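Local atomic coordinates of vacuolar protein sorting-associated protein 29 (Entamoeba histolytica, PDB entry 5XCJ), a protein that binds zinc in a calcineurin-like metallophosphatase fold and probably serves retromer in protein transport. Residues L4-H10 against L35-C41. The protein carries 1 engineered substitution. Residues are numbered along the deposited sequence; the frame is centred on the assembly and turned at random.
Sequences LVIGDFH and LCTGNLC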
ATOM      1  N   LEU A   4       7.166  -1.466  -4.360  1.00 10.17           N
ATOM      2  CA  LEU A   4       6.016  -0.658  -4.707  1.00  8.81           C
ATOM      3  C   LEU A   4       4.907  -1.014  -3.723  1.00  8.66           C
ATOM      4  O   LEU A   4       4.547  -2.174  -3.604  1.00  9.43           O
ATOM      5  CB  LEU A   4       5.564  -0.958  -6.141  1.00  8.27           C
ATOM      6  CG  LEU A   4       4.205  -0.437  -6.606  1.00  9.31           C
ATOM      7  CD1 LEU A   4       4.141   1.081  -6.643  1.00  8.15           C
ATOM      8  CD2 LEU A   4       3.817  -1.027  -7.952  1.00 10.98           C
ATOM      9  N   VAL A   5       4.408  -0.022  -2.995  1.00  8.70           N
ATOM     10  CA  VAL A   5       3.320  -0.243  -2.049  1.00  7.05           C
ATOM     11  C   VAL A   5       2.075   0.393  -2.661  1.00  7.64           C
ATOM     12  O   VAL A   5       1.995   1.603  -2.824  1.00  7.84           O
ATOM     13  CB  VAL A   5       3.632   0.356  -0.667  1.00  4.92           C
ATOM     14  CG1 VAL A   5       2.528   0.035   0.327  1.00  7.27           C
ATOM     15  CG2 VAL A   5       4.972  -0.154  -0.167  1.00  5.65           C
ATOM     16  N   ILE A   6       1.106  -0.446  -2.999  1.00  6.36           N
ATOM     17  CA  ILE A   6      -0.119  -0.013  -3.665  1.00  7.13           C
ATOM     18  C   ILE A   6      -1.337  -0.820  -3.207  1.00  7.03           C
ATOM     19  O   ILE A   6      -1.179  -1.879  -2.615  1.00 10.06           O
ATOM     20  CB  ILE A   6       0.064  -0.152  -5.193  1.00  8.10           C
ATOM     21  CG1 ILE A   6      -0.848   0.793  -5.979  1.00  8.52           C
ATOM     22  CG2 ILE A   6      -0.102  -1.598  -5.607  1.00  8.77           C
ATOM     23  CD1 ILE A   6      -0.513   0.872  -7.451  1.00  8.00           C
ATOM     24  N   GLY A   7      -2.534  -0.306  -3.478  1.00  7.50           N
ATOM     25  CA  GLY A   7      -3.761  -0.983  -3.100  1.00  7.09           C
ATOM     26  C   GLY A   7      -5.039  -0.167  -3.191  1.00  8.76           C
ATOM     27  O   GLY A   7      -5.043   0.955  -3.688  1.00  9.03           O
ATOM     28  N   ASP A   8      -6.126  -0.753  -2.693  1.00 10.64           N
ATOM     29  CA  ASP A   8      -7.441  -0.114  -2.671  1.00 10.77           C
ATOM     30  C   ASP A   8      -7.902   0.359  -4.046  1.00 11.75           C
ATOM     31  O   ASP A   8      -8.365   1.476  -4.213  1.00 10.49           O
ATOM     32  CB  ASP A   8      -7.496   1.008  -1.641  1.00 10.78           C
ATOM     33  CG  ASP A   8      -7.676   0.485  -0.235  1.00 10.27           C
ATOM     34  OD1 ASP A   8      -8.394  -0.513  -0.082  1.00 11.40           O
ATOM     35  OD2 ASP A   8      -7.092   1.061   0.699  1.00 11.87           O
ATOM     36  N   PHE A   9      -7.709  -0.503  -5.034  1.00 11.39           N
ATOM     37  CA  PHE A   9      -8.088  -0.215  -6.411  1.00 11.14           C
ATOM     38  C   PHE A   9      -9.579  -0.069  -6.696  1.00 12.81           C
ATOM     39  O   PHE A   9      -9.988   0.805  -7.449  1.00 13.80           O
ATOM     40  CB  PHE A   9      -7.554  -1.304  -7.343  1.00 12.49           C
ATOM     41  CG  PHE A   9      -6.062  -1.398  -7.383  1.00 13.12           C
ATOM     42  CD1 PHE A   9      -5.325  -0.542  -8.178  1.00 10.69           C
ATOM     43  CD2 PHE A   9      -5.398  -2.352  -6.636  1.00 10.32           C
ATOM     44  CE1 PHE A   9      -3.953  -0.634  -8.223  1.00 11.03           C
ATOM     45  CE2 PHE A   9      -4.024  -2.446  -6.672  1.00 10.23           C
ATOM     46  CZ  PHE A   9      -3.303  -1.585  -7.469  1.00 11.93           C
ATOM     47  N   HIS A  10     -10.379  -0.942  -6.106  1.00 15.75           N
ATOM     48  CA  HIS A  10     -11.801  -0.978  -6.409  1.00 14.31           C
ATOM     49  C   HIS A  10     -12.777  -0.996  -5.241  1.00 14.70           C
ATOM     50  O   HIS A  10     -12.500  -1.538  -4.177  1.00 15.83           O
ATOM     51  CB  HIS A  10     -12.060  -2.227  -7.265  1.00 16.10           C
ATOM     52  CG  HIS A  10     -13.270  -2.137  -8.144  1.00 19.65           C
ATOM     53  ND1 HIS A  10     -13.292  -1.406  -9.311  1.00 18.71           N
ATOM     54  CD2 HIS A  10     -14.490  -2.710  -8.037  1.00 18.15           C
ATOM     55  CE1 HIS A  10     -14.480  -1.521  -9.877  1.00 18.79           C
ATOM     56  NE2 HIS A  10     -15.226  -2.303  -9.124  1.00 19.06           N
ATOM     57  N   LEU A  35       3.967  -4.821  -2.817  1.00 11.72           N
ATOM     58  CA  LEU A  35       3.163  -5.142  -1.648  1.00  9.91           C
ATOM     59  C   LEU A  35       1.815  -4.475  -1.874  1.00  8.89           C
ATOM     60  O   LEU A  35       1.705  -3.256  -1.847  1.00 10.14           O
ATOM     61  CB  LEU A  35       3.831  -4.637  -0.371  1.00  8.52           C
ATOM     62  CG  LEU A  35       5.245  -5.179  -0.153  1.00  9.42           C
ATOM     63  CD1 LEU A  35       5.781  -4.813   1.220  1.00 10.28           C
ATOM     64  CD2 LEU A  35       5.309  -6.678  -0.394  1.00 11.46           C
ATOM     65  N   CYS A  36       0.793  -5.286  -2.087  1.00  9.74           N
ATOM     66  CA  CYS A  36      -0.536  -4.781  -2.365  1.00  9.38           C
ATOM     67  C   CYS A  36      -1.489  -5.041  -1.210  1.00 11.84           C
ATOM     68  O   CYS A  36      -1.628  -6.168  -0.747  1.00 13.67           O
ATOM     69  CB  CYS A  36      -1.071  -5.410  -3.648  1.00  7.94           C
ATOM     70  SG  CYS A  36      -2.703  -4.826  -4.143  1.00  9.60           S
ATOM     71  N   THR A  37      -2.183  -3.992  -0.792  1.00  9.05           N
ATOM     72  CA  THR A  37      -3.134  -4.061   0.314  1.00  8.77           C
ATOM     73  C   THR A  37      -4.458  -4.771   0.015  1.00 11.20           C
ATOM     74  O   THR A  37      -5.229  -5.035   0.928  1.00 12.43           O
ATOM     75  CB  THR A  37      -3.412  -2.681   0.932  1.00  7.87           C
ATOM     76  OG1 THR A  37      -3.856  -1.776  -0.079  1.00 10.68           O
ATOM     77  CG2 THR A  37      -2.157  -2.140   1.601  1.00  8.87           C
ATOM     78  N   GLY A  38      -4.717  -5.094  -1.245  1.00 12.45           N
ATOM     79  CA  GLY A  38      -5.971  -5.749  -1.588  1.00 10.17           C
ATOM     80  C   GLY A  38      -6.959  -4.859  -2.320  1.00 12.55           C
ATOM     81  O   GLY A  38      -6.590  -3.799  -2.808  1.00 11.72           O
ATOM     82  N   ASN A  39      -8.219  -5.293  -2.349  1.00 12.87           N
ATOM     83  CA  ASN A  39      -9.280  -4.583  -3.040  1.00 12.98           C
ATOM     84  C   ASN A  39      -8.976  -4.365  -4.529  1.00 13.51           C
ATOM     85  O   ASN A  39      -9.002  -3.249  -5.030  1.00 12.56           O
ATOM     86  CB  ASN A  39      -9.643  -3.281  -2.329  1.00 11.93           C
ATOM     87  CG  ASN A  39     -10.602  -3.506  -1.173  1.00  9.88           C
ATOM     88  OD1 ASN A  39     -11.004  -4.633  -0.907  1.00 12.72           O
ATOM     89  ND2 ASN A  39     -10.966  -2.438  -0.486  1.00 11.97           N
ATOM     90  N   LEU A  40      -8.653  -5.460  -5.204  1.00 15.69           N
ATOM     91  CA  LEU A  40      -8.366  -5.448  -6.631  1.00 15.32           C
ATOM     92  C   LEU A  40      -9.633  -5.318  -7.468  1.00 17.52           C
ATOM     93  O   LEU A  40     -10.702  -5.743  -7.057  1.00 21.11           O
ATOM     94  CB  LEU A  40      -7.623  -6.722  -7.043  1.00 14.27           C
ATOM     95  CG  LEU A  40      -6.368  -7.107  -6.268  1.00 14.59           C
ATOM     96  CD1 LEU A  40      -5.831  -8.434  -6.773  1.00 22.70           C
ATOM     97  CD2 LEU A  40      -5.312  -6.022  -6.382  1.00 14.46           C
ATOM     98  N   CYS A  41      -9.513  -4.690  -8.628  1.00 16.56           N
ATOM     99  CA  CYS A  41     -10.639  -4.561  -9.534  1.00 19.45           C
ATOM    100  C   CYS A  41     -11.044  -5.948 -10.036  1.00 23.18           C
ATOM    101  O   CYS A  41     -12.216  -6.237 -10.245  1.00 30.21           O
ATOM    102  CB  CYS A  41     -10.306  -3.637 -10.700  1.00 19.09           C
ATOM    103  SG  CYS A  41     -10.286  -1.884 -10.277  1.00 23.89           S
TER
HETATM  104  O   HOH W   1      -4.403   1.277   0.465  1.00  9.85           O
HETATM  105  O   HOH W   2     -10.630   0.201  -2.269  1.00 15.38           O
HETATM  106  O   HOH W   3     -12.385  -4.337  -4.815  1.00 19.64           O
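L4-I6 and L35-C36 run as adjacent parallel strands, paired V5 with L35 and I6 with C36. Two backbone bonds link the strands, L35 N to L4 O (2.8 Å) and I6 N to L35 O; T37 N to I6 O follows past them. Past the strand ends backbone hydrogen bonding continues between loops, D8 N donating to G38 O (3.1 Å) and H10 N to N39 O (2.9 Å).

Apolar and sulfur contacts gather on the side of I6 and C36. With its CG turned anti to the carbonyl carbon (chi1 -63°), F9 lies alongside L40, its CD2 3.7 Å from L40 CD2. C36 SG meets the F9 ring at its edge, in plane, 3.7 Å from F9 CE2, and also accepts a hydrogen bond from G38 N. Helix 43-52 covers this side through L49 and T45. At the far end C41 SG approaches the H10 ring obliquely, 3.2 Å from ND1.

Past V5 and L35 the other side turns polar. N39 ND2 gives D8 OD1 a weak, bent bond of 3.2 Å (127° at the hydrogen), carboxylate and amide planes standing 52° apart. The strongest partners lie outside, H86 on D8 OD1 and F63 N on N39 OD1; H115 N also bonds D8 OD2. Water bridges D8 OD2 to T37 OG1.

D8 and N39 are zinc ligands of this protein, seen metal-bound elsewhere but without metal here, where the nearby ligand position A62 is engineered. Loops following the parallel strands of a beta-alpha-beta unit thus share the metal site with position 62, H115 and H117, as in calcineurin-like metallophosphatases.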